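PDB 1VL6: malate oxidoreductase from Thermotoga maritima, which probably catalyses the NAD-dependent oxidative decarboxylation of malate to pyruvate and carbon dioxide. Local coordinates for residues Gly91-Met96 and Pro113-Glu118; Ile127-Glu132 and Glu157-Pro162; Glu192-Val197 and Asn218-Asp223; Glu262-Phe267 and Lys282-Lys287. All coordinates share one frame; numbering follows the deposited sequence.

Contact 1. Residues Gly91-Met96 and Pro113-Glu118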
loop_
_atom_site.group_PDB
_atom_site.type_symbol
_atom_site.label_atom_id
_atom_site.label_comp_id
_atom_site.label_asym_id
_atom_site.label_seq_id
_atom_site.Cartn_x
_atom_site.Cartn_y
_atom_site.Cartn_z
ATOM N N GLY A 91 -14.082 -22.728 5.102
ATOM C CA GLY A 91 -13.448 -22.639 6.375
ATOM C C GLY A 91 -11.997 -22.370 6.143
ATOM O O GLY A 91 -11.370 -21.690 6.947
ATOM N N ALA A 92 -11.447 -22.915 5.049
ATOM C CA ALA A 92 -10.017 -22.757 4.805
ATOM C C ALA A 92 -9.678 -21.331 4.409
ATOM O O ALA A 92 -8.584 -20.866 4.701
ATOM C CB ALA A 92 -9.513 -23.732 3.755
ATOM N N LEU A 93 -10.603 -20.632 3.764
ATOM C CA LEU A 93 -10.262 -19.353 3.132
ATOM C C LEU A 93 -9.641 -18.329 4.082
ATOM O O LEU A 93 -8.618 -17.754 3.748
ATOM C CB LEU A 93 -11.447 -18.750 2.377
ATOM C CG LEU A 93 -11.176 -17.418 1.658
ATOM C CD1 LEU A 93 -10.145 -17.611 0.608
ATOM C CD2 LEU A 93 -12.439 -16.824 1.025
ATOM N N PRO A 94 -10.216 -18.081 5.251
ATOM C CA PRO A 94 -9.626 -17.111 6.155
ATOM C C PRO A 94 -8.258 -17.579 6.665
ATOM O O PRO A 94 -7.400 -16.756 7.014
ATOM C CB PRO A 94 -10.650 -17.007 7.270
ATOM C CG PRO A 94 -11.351 -18.256 7.211
ATOM C CD PRO A 94 -11.439 -18.650 5.818
ATOM N N VAL A 95 -8.047 -18.884 6.671
ATOM C CA VAL A 95 -6.759 -19.404 7.060
ATOM C C VAL A 95 -5.735 -19.146 5.941
ATOM O O VAL A 95 -4.629 -18.666 6.175
ATOM C CB VAL A 95 -6.862 -20.890 7.462
ATOM C CG1 VAL A 95 -5.551 -21.389 7.953
ATOM C CG2 VAL A 95 -7.939 -21.060 8.556
HETATM N N MSE A 96 -6.118 -19.413 4.705
HETATM C CA MSE A 96 -5.191 -19.162 3.607
HETATM C C MSE A 96 -4.925 -17.644 3.452
HETATM O O MSE A 96 -3.860 -17.227 3.035
HETATM C CB MSE A 96 -5.702 -19.791 2.324
HETATM C CG MSE A 96 -5.983 -21.301 2.389
HETATM SE SE MSE A 96 -4.589 -22.313 3.344
HETATM C CE MSE A 96 -5.615 -23.454 4.426
ATOM N N PRO A 113 -4.698 -16.743 -2.047
ATOM C CA PRO A 113 -5.366 -17.961 -1.654
ATOM C C PRO A 113 -6.168 -18.554 -2.766
ATOM O O PRO A 113 -6.973 -17.853 -3.371
ATOM C CB PRO A 113 -6.325 -17.523 -0.554
ATOM C CG PRO A 113 -6.009 -16.129 -0.284
ATOM C CD PRO A 113 -5.315 -15.556 -1.428
ATOM N N ILE A 114 -5.935 -19.845 -3.009
ATOM C CA ILE A 114 -6.680 -20.613 -3.932
ATOM C C ILE A 114 -7.243 -21.839 -3.244
ATOM O O ILE A 114 -6.571 -22.862 -3.099
ATOM C CB ILE A 114 -5.804 -20.938 -5.097
ATOM C CG1 ILE A 114 -5.697 -19.685 -5.962
ATOM C CG2 ILE A 114 -6.429 -22.051 -5.956
ATOM C CD1 ILE A 114 -4.526 -19.718 -6.845
ATOM N N CYS A 115 -8.482 -21.685 -2.800
ATOM C CA CYS A 115 -9.198 -22.655 -2.043
ATOM C C CYS A 115 -10.217 -23.315 -2.965
ATOM O O CYS A 115 -11.173 -22.668 -3.466
ATOM C CB CYS A 115 -9.915 -21.950 -0.891
ATOM S SG CYS A 115 -8.867 -21.477 0.527
ATOM N N LEU A 116 -10.039 -24.617 -3.158
ATOM C CA LEU A 116 -10.723 -25.368 -4.193
ATOM C C LEU A 116 -11.882 -26.151 -3.637
ATOM O O LEU A 116 -11.748 -26.772 -2.581
ATOM C CB LEU A 116 -9.758 -26.362 -4.814
ATOM C CG LEU A 116 -8.524 -25.645 -5.347
ATOM C CD1 LEU A 116 -7.463 -26.684 -5.750
ATOM C CD2 LEU A 116 -8.909 -24.706 -6.500
ATOM N N SER A 117 -13.001 -26.166 -4.356
ATOM C CA SER A 117 -14.113 -27.037 -3.971
ATOM C C SER A 117 -14.010 -28.414 -4.610
ATOM O O SER A 117 -15.009 -29.000 -4.922
ATOM C CB SER A 117 -15.474 -26.418 -4.297
ATOM O OG SER A 117 -15.502 -25.926 -5.632
ATOM N N GLU A 118 -12.806 -28.938 -4.786
ATOM C CA GLU A 118 -12.626 -30.244 -5.378
ATOM C C GLU A 118 -11.636 -30.947 -4.510
ATOM O O GLU A 118 -10.628 -30.371 -4.122
ATOM C CB GLU A 118 -12.102 -30.129 -6.819
ATOM C CG GLU A 118 -11.676 -31.455 -7.470
ATOM C CD GLU A 118 -12.818 -32.435 -7.585
ATOM O OE1 GLU A 118 -13.733 -32.167 -8.390
ATOM O OE2 GLU A 118 -12.815 -33.462 -6.853
#
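C115 points its sulfur at helix 89-107, and the polarisable SG is the centre of an almost wholly apolar contact. The closest carbon is CG of M96, a selenomethionine, 3.4 Å from C115 SG; the backbone CA of L93 lies 3.6 Å from the same sulfur. A92, one turn before M96, sets its CB 4.0 Å from C115 SG, so the sulfur rests against residues one helical turn apart. Small A92 and slim C115 suit a place where the strand's side chain must meet the helix close to its backbone. This is the second half of a beta-alpha-beta crossover in the malic enzyme N-terminal domain: helix 89-107 follows strand 71-76 and returns over the sheet, antiparallel to strand 110-115, the angle between the two short axes being 164° at a closest approach of 8.3 Å. Carbon-to-carbon packing makes up the rest. The P113 ring offers CB to M96 CB at 3.7 Å, and L93 reaches in from the flank, its CG trans to the backbone N (chi1 -179°), to put CD1 4.0 Å from P113 CB. M96 bends at chi2 and chi3, turning its end away from P113 and C115; the side chain also touches V74 and S76 of strand 71-76. The second subunit also reaches this contact: C115 N is hydrogen-bonded to its S134 OG, and L93 packs on its T66.

Contact 2. Residues Ile127-Glu132 and Glu157-Pro162; sequences IVKSLE and EEMNIP
E132 is stretched out, its chi1 of -171° carrying CG away from the backbone N, whereas M159, a selenomethionine, folds at chi3 (72°) and turns its methyl back beneath that chain. The two side chains run antiparallel alongside one another, with M159 CE 3.6 Å from E132 CB. At its far end the E132 carboxylate takes the backbone N-H of N160: the bond from N160 N to E132 OE2 is 3.1 Å and comes from above the carboxylate plane, with a weaker one to OE1. A long acid suits this place because it can span to the peptide N-H just after helix 147-158, whose helical path is left at M159. The contact thus ties the end of helix 121-130 to the turn leading into strand 163-165 of the parallel sheet, and V128, M159 and I161 all rest on I138 of strand 137-140. V128 CG1 meets M159 SE at 3.9 Å, roughly at right angles. Toward solvent, K129 bends at chi3 and chi4 to bring NZ within 2.7 Å of E158 OE1, a salt bridge on the anti side of the carboxylate and 23° out of its plane; R154 pairs with the other oxygen, E158 OE2.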
loop_
_atom_site.group_PDB
_atom_site.type_symbol
_atom_site.label_atom_id
_atom_site.label_comp_id
_atom_site.label_asym_id
_atom_site.label_seq_id
_atom_site.Cartn_x
_atom_site.Cartn_y
_atom_site.Cartn_z
ATOM N N ILE A 127 -5.937 -29.385 -11.655
ATOM C CA ILE A 127 -6.292 -27.983 -11.464
ATOM C C ILE A 127 -5.023 -27.180 -11.184
ATOM O O ILE A 127 -4.763 -26.149 -11.749
ATOM C CB ILE A 127 -7.344 -27.776 -10.333
ATOM C CG1 ILE A 127 -8.694 -28.369 -10.702
ATOM C CG2 ILE A 127 -7.580 -26.280 -10.071
ATOM C CD1 ILE A 127 -9.548 -28.630 -9.487
ATOM N N VAL A 128 -4.199 -27.663 -10.299
ATOM C CA VAL A 128 -3.065 -26.864 -9.939
ATOM C C VAL A 128 -2.074 -26.758 -11.104
ATOM O O VAL A 128 -1.488 -25.691 -11.318
ATOM C CB VAL A 128 -2.453 -27.427 -8.711
ATOM C CG1 VAL A 128 -1.199 -26.656 -8.330
ATOM C CG2 VAL A 128 -3.504 -27.442 -7.605
ATOM N N LYS A 129 -1.883 -27.843 -11.854
ATOM C CA LYS A 129 -1.025 -27.782 -13.046
ATOM C C LYS A 129 -1.464 -26.697 -13.998
ATOM O O LYS A 129 -0.635 -26.026 -14.588
ATOM C CB LYS A 129 -1.032 -29.090 -13.804
ATOM C CG LYS A 129 -0.052 -30.129 -13.266
ATOM C CD LYS A 129 -0.492 -31.544 -13.633
ATOM C CE LYS A 129 -0.485 -31.822 -15.140
ATOM N NZ LYS A 129 0.791 -32.518 -15.518
ATOM N N SER A 130 -2.775 -26.520 -14.113
ATOM C CA SER A 130 -3.346 -25.578 -15.045
ATOM C C SER A 130 -3.048 -24.146 -14.651
ATOM O O SER A 130 -3.144 -23.258 -15.492
ATOM C CB SER A 130 -4.857 -25.765 -15.147
ATOM O OG SER A 130 -5.562 -25.258 -14.021
ATOM N N LEU A 131 -2.679 -23.930 -13.386
ATOM C CA LEU A 131 -2.407 -22.610 -12.866
ATOM C C LEU A 131 -0.983 -22.196 -13.053
ATOM O O LEU A 131 -0.657 -21.061 -12.754
ATOM C CB LEU A 131 -2.722 -22.544 -11.365
ATOM C CG LEU A 131 -4.147 -22.905 -10.919
ATOM C CD1 LEU A 131 -4.226 -22.850 -9.431
ATOM C CD2 LEU A 131 -5.233 -22.013 -11.558
ATOM N N GLU A 132 -0.137 -23.070 -13.589
ATOM C CA GLU A 132 1.280 -22.754 -13.663
ATOM C C GLU A 132 1.630 -21.400 -14.288
ATOM O O GLU A 132 2.534 -20.737 -13.789
ATOM C CB GLU A 132 2.058 -23.839 -14.388
ATOM C CG GLU A 132 3.566 -23.617 -14.272
ATOM C CD GLU A 132 4.400 -24.800 -14.639
ATOM O OE1 GLU A 132 3.893 -25.936 -14.577
ATOM O OE2 GLU A 132 5.573 -24.570 -14.966
ATOM N N GLU A 157 7.068 -33.037 -9.480
ATOM C CA GLU A 157 7.669 -33.729 -10.629
ATOM C C GLU A 157 7.253 -33.096 -11.956
ATOM O O GLU A 157 8.071 -32.974 -12.875
ATOM C CB GLU A 157 7.230 -35.177 -10.686
ATOM C CG GLU A 157 8.185 -36.217 -10.103
ATOM C CD GLU A 157 7.519 -37.606 -9.810
ATOM O OE1 GLU A 157 6.402 -37.944 -10.385
ATOM O OE2 GLU A 157 8.120 -38.360 -8.963
ATOM N N GLU A 158 5.980 -32.708 -12.060
ATOM C CA GLU A 158 5.395 -32.314 -13.334
ATOM C C GLU A 158 5.362 -30.812 -13.607
ATOM O O GLU A 158 5.154 -30.392 -14.744
ATOM C CB GLU A 158 3.995 -32.899 -13.454
ATOM C CG GLU A 158 3.993 -34.415 -13.504
ATOM C CD GLU A 158 2.613 -35.034 -13.432
ATOM O OE1 GLU A 158 1.622 -34.348 -13.744
ATOM O OE2 GLU A 158 2.540 -36.230 -13.059
HETATM N N MSE A 159 5.523 -29.986 -12.584
HETATM C CA MSE A 159 5.488 -28.544 -12.797
HETATM C C MSE A 159 6.890 -27.984 -12.847
HETATM O O MSE A 159 7.836 -28.609 -12.433
HETATM C CB MSE A 159 4.671 -27.846 -11.710
HETATM C CG MSE A 159 3.178 -28.276 -11.677
HETATM SE SE MSE A 159 2.121 -27.301 -10.331
HETATM C CE MSE A 159 2.120 -25.642 -11.289
ATOM N N ASN A 160 7.008 -26.803 -13.412
ATOM C CA ASN A 160 8.295 -26.146 -13.559
ATOM C C ASN A 160 8.372 -24.890 -12.764
ATOM O O ASN A 160 9.066 -23.989 -13.138
ATOM C CB ASN A 160 8.519 -25.792 -15.014
ATOM C CG ASN A 160 8.938 -26.974 -15.815
ATOM O OD1 ASN A 160 8.197 -27.443 -16.673
ATOM N ND2 ASN A 160 10.104 -27.507 -15.506
ATOM N N ILE A 161 7.562 -24.817 -11.730
ATOM C CA ILE A 161 7.719 -23.849 -10.704
ATOM C C ILE A 161 7.770 -24.671 -9.436
ATOM O O ILE A 161 7.276 -25.782 -9.440
ATOM C CB ILE A 161 6.553 -22.863 -10.656
ATOM C CG1 ILE A 161 5.177 -23.573 -10.548
ATOM C CG2 ILE A 161 6.591 -22.013 -11.813
ATOM C CD1 ILE A 161 3.972 -22.603 -10.318
ATOM N N PRO A 162 8.406 -24.178 -8.386
ATOM C CA PRO A 162 8.547 -24.959 -7.180
ATOM C C PRO A 162 7.181 -25.196 -6.547
ATOM O O PRO A 162 6.271 -24.354 -6.687
ATOM C CB PRO A 162 9.444 -24.069 -6.272
ATOM C CG PRO A 162 9.231 -22.677 -6.763
ATOM C CD PRO A 162 9.080 -22.877 -8.273
#

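Contact 3. Residues Glu192-Val197 and Asn218-Asp223; sequences EVKVVV and NVVAVD
V195 and V197 exchange hydrogen bonds with N218, V220 and V222 in a parallel ladder, the two short strand axes 4.7 Å apart and inclined by 19°. N218 O receives V195 N at 3.0 Å, V195 O receives V220 N at 2.8 Å, and the pattern repeats through V220 O with V197 N and V197 O with V222 N. The side chains sort onto two faces. On one, V195, V197 and V219 meet helix 202-214 through V208, L211 and L212; V197 CG2 stands 4.1 Å from V219 CG1. Branched valines suit such a strand, being compact and well adapted to extended backbone, and this strand-helix-strand unit, with a GxGxxG-type turn after strand 194-198, is consistent with the opening of a Rossmann dinucleotide-binding domain. D223 closes the second strand, where NAD-binding relatives often carry an acid, and its OD2 takes the N-H of I200 in that turn. A221, small, packs on I200 as well. On the other face V196, V220 and V222 pack against A260 of helix 257-261, and V196 CG1 lies 3.8 Å from V222 CG2. K194 and N218 run alongside each other on that face, with K194 CG 3.7 Å from N218 ND2. Extended from CG onward, K194 lays its CE 4.2 Å from V220 CG2 and delivers NZ to the carbonyl oxygens of A260 and E262; the end of helix 257-261 would be expected to favour the positive charge.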
loop_
_atom_site.group_PDB
_atom_site.type_symbol
_atom_site.label_atom_id
_atom_site.label_comp_id
_atom_site.label_asym_id
_atom_site.label_seq_id
_atom_site.Cartn_x
_atom_site.Cartn_y
_atom_site.Cartn_z
ATOM N N GLU A 192 23.666 -43.159 17.115
ATOM C CA GLU A 192 23.395 -44.031 18.277
ATOM C C GLU A 192 22.085 -43.793 18.994
ATOM O O GLU A 192 21.658 -44.648 19.711
ATOM C CB GLU A 192 24.512 -43.968 19.293
ATOM C CG GLU A 192 25.879 -44.269 18.674
ATOM C CD GLU A 192 26.970 -44.334 19.696
ATOM O OE1 GLU A 192 26.757 -43.834 20.822
ATOM O OE2 GLU A 192 28.034 -44.891 19.369
ATOM N N VAL A 193 21.402 -42.686 18.751
ATOM C CA VAL A 193 20.162 -42.398 19.474
ATOM C C VAL A 193 18.932 -43.118 18.947
ATOM O O VAL A 193 18.810 -43.319 17.730
ATOM C CB VAL A 193 19.820 -40.878 19.514
ATOM C CG1 VAL A 193 20.790 -40.186 20.382
ATOM C CG2 VAL A 193 19.816 -40.285 18.136
ATOM N N LYS A 194 18.022 -43.457 19.877
ATOM C CA LYS A 194 16.722 -44.005 19.548
ATOM C C LYS A 194 15.710 -42.864 19.561
ATOM O O LYS A 194 15.539 -42.207 20.604
ATOM C CB LYS A 194 16.331 -45.032 20.584
ATOM C CG LYS A 194 14.956 -45.677 20.437
ATOM C CD LYS A 194 14.582 -46.588 21.645
ATOM C CE LYS A 194 13.610 -47.715 21.236
ATOM N NZ LYS A 194 12.799 -48.250 22.379
ATOM N N VAL A 195 15.054 -42.642 18.422
ATOM C CA VAL A 195 14.124 -41.573 18.271
ATOM C C VAL A 195 12.755 -42.109 17.944
ATOM O O VAL A 195 12.597 -42.794 16.941
ATOM C CB VAL A 195 14.515 -40.694 17.114
ATOM C CG1 VAL A 195 13.531 -39.480 17.019
ATOM C CG2 VAL A 195 15.966 -40.237 17.251
ATOM N N VAL A 196 11.759 -41.796 18.782
ATOM C CA VAL A 196 10.411 -42.267 18.569
ATOM C C VAL A 196 9.635 -41.163 17.888
ATOM O O VAL A 196 9.531 -40.088 18.444
ATOM C CB VAL A 196 9.718 -42.617 19.877
ATOM C CG1 VAL A 196 8.247 -42.893 19.618
ATOM C CG2 VAL A 196 10.315 -43.840 20.478
ATOM N N VAL A 197 9.071 -41.430 16.709
ATOM C CA VAL A 197 8.175 -40.502 16.064
ATOM C C VAL A 197 6.747 -41.025 16.138
ATOM O O VAL A 197 6.462 -42.095 15.615
ATOM C CB VAL A 197 8.539 -40.320 14.614
ATOM C CG1 VAL A 197 7.576 -39.285 13.931
ATOM C CG2 VAL A 197 9.968 -39.886 14.487
ATOM N N ASN A 218 18.308 -45.589 14.507
ATOM C CA ASN A 218 17.193 -46.168 15.208
ATOM C C ASN A 218 15.971 -45.239 15.317
ATOM O O ASN A 218 15.691 -44.664 16.352
ATOM C CB ASN A 218 17.647 -46.639 16.574
ATOM C CG ASN A 218 16.646 -47.559 17.191
ATOM O OD1 ASN A 218 15.602 -47.844 16.580
ATOM N ND2 ASN A 218 16.942 -48.039 18.391
ATOM N N VAL A 219 15.236 -45.122 14.232
ATOM C CA VAL A 219 13.979 -44.384 14.249
ATOM C C VAL A 219 12.857 -45.383 14.440
ATOM O O VAL A 219 12.800 -46.391 13.750
ATOM C CB VAL A 219 13.718 -43.648 12.950
ATOM C CG1 VAL A 219 12.400 -42.895 13.016
ATOM C CG2 VAL A 219 14.866 -42.683 12.622
ATOM N N VAL A 220 11.979 -45.096 15.390
ATOM C CA VAL A 220 10.848 -45.958 15.667
ATOM C C VAL A 220 9.575 -45.164 15.430
ATOM O O VAL A 220 9.326 -44.187 16.130
ATOM C CB VAL A 220 10.911 -46.480 17.103
ATOM C CG1 VAL A 220 9.737 -47.394 17.398
ATOM C CG2 VAL A 220 12.222 -47.237 17.324
ATOM N N ALA A 221 8.815 -45.585 14.432
ATOM C CA ALA A 221 7.583 -44.940 14.022
ATOM C C ALA A 221 6.383 -45.556 14.747
ATOM O O ALA A 221 6.286 -46.789 14.903
ATOM C CB ALA A 221 7.394 -45.124 12.547
ATOM N N VAL A 222 5.451 -44.706 15.165
ATOM C CA VAL A 222 4.284 -45.170 15.920
ATOM C C VAL A 222 3.061 -44.397 15.451
ATOM O O VAL A 222 3.147 -43.200 15.195
ATOM C CB VAL A 222 4.498 -44.961 17.432
ATOM C CG1 VAL A 222 3.586 -45.834 18.238
ATOM C CG2 VAL A 222 5.944 -45.237 17.806
ATOM N N ASP A 223 1.941 -45.086 15.331
ATOM C CA ASP A 223 0.683 -44.460 14.990
ATOM C C ASP A 223 -0.408 -45.173 15.832
ATOM O O ASP A 223 -0.101 -45.823 16.830
ATOM C CB ASP A 223 0.464 -44.564 13.482
ATOM C CG ASP A 223 -0.430 -43.466 12.942
ATOM O OD1 ASP A 223 -1.683 -43.579 13.145
ATOM O OD2 ASP A 223 0.032 -42.473 12.292
#

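Contact 4. Residues Glu262-Phe267 and Lys282-Lys287; sequences EGADFF and KKMSRK
S285 turns its hydroxyl toward the D265 carboxylate from above rather than within the carboxylate plane. A chi1 of 66° tucks S285 OG over its own backbone, from where it gives its hydrogen to D265 OD1, 2.8 Å away and 65° out of that plane. A short serine suits a site where the backbone beside it is also engaged: S285 N binds A264 O at 3.0 Å. The acid serves several partners, since D265 OD1 also pairs with the K188 ammonium and OD2 takes the N-H of K194, which fixes its rotation. M284, a selenomethionine, also reaches back toward the 262-267 segment, bending at chi3 so that its CE lies 3.5 Å from A264 O and 4.3 Å from A264 CB, near the start of the F267 side chain. At the outer end G263, with phi of 76°, a value easiest for glycine, directs its N to K283 O at 2.9 Å. K283 itself reaches E258 with its ammonium group. The bonds join the approach to strand 266-269 with the loop before strand 289-292, strands that are parallel neighbours in the sheet, at their amino ends, an arrangement consistent with a Rossmann-type NAD-binding domain.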
loop_
_atom_site.group_PDB
_atom_site.type_symbol
_atom_site.label_atom_id
_atom_site.label_comp_id
_atom_site.label_asym_id
_atom_site.label_seq_id
_atom_site.Cartn_x
_atom_site.Cartn_y
_atom_site.Cartn_z
ATOM N N GLU A 262 10.708 -46.996 25.859
ATOM C CA GLU A 262 11.689 -47.551 26.777
ATOM C C GLU A 262 13.067 -47.277 26.213
ATOM O O GLU A 262 13.386 -47.715 25.110
ATOM C CB GLU A 262 11.506 -49.029 26.956
ATOM C CG GLU A 262 10.340 -49.398 27.835
ATOM C CD GLU A 262 9.965 -50.875 27.693
ATOM O OE1 GLU A 262 10.897 -51.711 27.568
ATOM O OE2 GLU A 262 8.745 -51.196 27.695
ATOM N N GLY A 263 13.860 -46.499 26.952
ATOM C CA GLY A 263 15.213 -46.211 26.562
ATOM C C GLY A 263 15.348 -45.201 25.455
ATOM O O GLY A 263 16.444 -44.845 25.084
ATOM N N ALA A 264 14.249 -44.704 24.941
ATOM C CA ALA A 264 14.339 -43.751 23.861
ATOM C C ALA A 264 15.015 -42.467 24.299
ATOM O O ALA A 264 14.851 -42.022 25.417
ATOM C CB ALA A 264 12.952 -43.470 23.321
ATOM N N ASP A 265 15.745 -41.858 23.384
ATOM C CA ASP A 265 16.393 -40.587 23.639
ATOM C C ASP A 265 15.547 -39.394 23.225
ATOM O O ASP A 265 15.653 -38.319 23.815
ATOM C CB ASP A 265 17.695 -40.544 22.869
ATOM C CG ASP A 265 18.635 -41.623 23.307
ATOM O OD1 ASP A 265 19.311 -41.381 24.332
ATOM O OD2 ASP A 265 18.737 -42.733 22.722
ATOM N N PHE A 266 14.730 -39.570 22.189
ATOM C CA PHE A 266 13.846 -38.499 21.739
ATOM C C PHE A 266 12.467 -39.051 21.492
ATOM O O PHE A 266 12.306 -40.226 21.087
ATOM C CB PHE A 266 14.349 -37.893 20.449
ATOM C CG PHE A 266 15.680 -37.195 20.577
ATOM C CD1 PHE A 266 16.844 -37.923 20.724
ATOM C CD2 PHE A 266 15.763 -35.824 20.478
ATOM C CE1 PHE A 266 18.058 -37.304 20.797
ATOM C CE2 PHE A 266 16.975 -35.203 20.558
ATOM C CZ PHE A 266 18.124 -35.929 20.729
ATOM N N PHE A 267 11.468 -38.221 21.779
ATOM C CA PHE A 267 10.123 -38.476 21.342
ATOM C C PHE A 267 9.789 -37.301 20.482
ATOM O O PHE A 267 9.959 -36.145 20.920
ATOM C CB PHE A 267 9.137 -38.565 22.513
ATOM C CG PHE A 267 7.669 -38.435 22.111
ATOM C CD1 PHE A 267 6.935 -39.546 21.723
ATOM C CD2 PHE A 267 7.056 -37.214 22.087
ATOM C CE1 PHE A 267 5.631 -39.429 21.348
ATOM C CE2 PHE A 267 5.743 -37.099 21.685
ATOM C CZ PHE A 267 5.031 -38.204 21.324
ATOM N N LYS A 282 10.378 -41.339 32.715
ATOM C CA LYS A 282 11.381 -41.903 33.572
ATOM C C LYS A 282 11.909 -43.224 33.027
ATOM O O LYS A 282 12.930 -43.682 33.488
ATOM C CB LYS A 282 10.794 -42.066 34.986
ATOM C CG LYS A 282 10.303 -40.729 35.546
ATOM C CD LYS A 282 10.124 -40.644 37.054
ATOM C CE LYS A 282 9.365 -39.312 37.432
ATOM N NZ LYS A 282 8.548 -39.486 38.685
ATOM N N LYS A 283 11.233 -43.852 32.065
ATOM C CA LYS A 283 11.735 -45.110 31.477
ATOM C C LYS A 283 12.433 -44.839 30.165
ATOM O O LYS A 283 12.967 -45.744 29.571
ATOM C CB LYS A 283 10.630 -46.099 31.247
ATOM C CG LYS A 283 9.865 -46.443 32.509
ATOM C CD LYS A 283 8.865 -47.604 32.285
ATOM C CE LYS A 283 7.788 -47.247 31.275
ATOM N NZ LYS A 283 6.810 -48.311 31.240
HETATM N N MSE A 284 12.454 -43.586 29.725
HETATM C CA MSE A 284 13.265 -43.193 28.577
HETATM C C MSE A 284 14.700 -43.124 29.045
HETATM O O MSE A 284 14.959 -43.281 30.216
HETATM C CB MSE A 284 12.842 -41.812 28.021
HETATM C CG MSE A 284 11.433 -41.790 27.472
HETATM SE SE MSE A 284 10.874 -40.061 26.827
HETATM C CE MSE A 284 12.258 -39.704 25.372
ATOM N N SER A 285 15.649 -42.852 28.155
ATOM C CA SER A 285 17.041 -42.753 28.599
ATOM C C SER A 285 17.287 -41.490 29.403
ATOM O O SER A 285 16.401 -40.666 29.576
ATOM C CB SER A 285 17.972 -42.781 27.396
ATOM O OG SER A 285 17.767 -41.582 26.604
ATOM N N ARG A 286 18.519 -41.319 29.852
ATOM C CA ARG A 286 18.912 -40.084 30.544
ATOM C C ARG A 286 18.860 -38.889 29.579
ATOM O O ARG A 286 19.051 -39.037 28.373
ATOM C CB ARG A 286 20.287 -40.197 31.217
ATOM C CG ARG A 286 20.303 -41.118 32.525
ATOM N N LYS A 287 18.568 -37.719 30.151
ATOM C CA LYS A 287 18.417 -36.458 29.439
ATOM C C LYS A 287 17.500 -36.552 28.222
ATOM O O LYS A 287 17.842 -36.145 27.128
ATOM C CB LYS A 287 19.782 -35.882 29.106
ATOM C CG LYS A 287 20.493 -35.274 30.362
ATOM C CD LYS A 287 21.844 -34.596 30.014
ATOM C CE LYS A 287 22.192 -33.388 30.938
ATOM N NZ LYS A 287 23.109 -32.364 30.244
#

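In the fold
The four contacts follow one another along the chain, each closing before the next opens. Contacts 1 and 2, 18 Å apart between centres, are built around the parallel sheet of the N-terminal domain; they touch where I114, L116 and E118 pack on I127 and L131, and both reach the second subunit, so this half also contributes to the assembly. Contacts 3 and 4, with centres 11 Å apart, share the sheet of the NAD-binding domain, where strands 194-198 and 266-269 are neighbours, probably bonded by K194 O to D265 N. Contacts 1 and 4 lie 41 Å apart between centres, on opposite sides of the chain's centre, reflecting the two-domain build of malic enzymes.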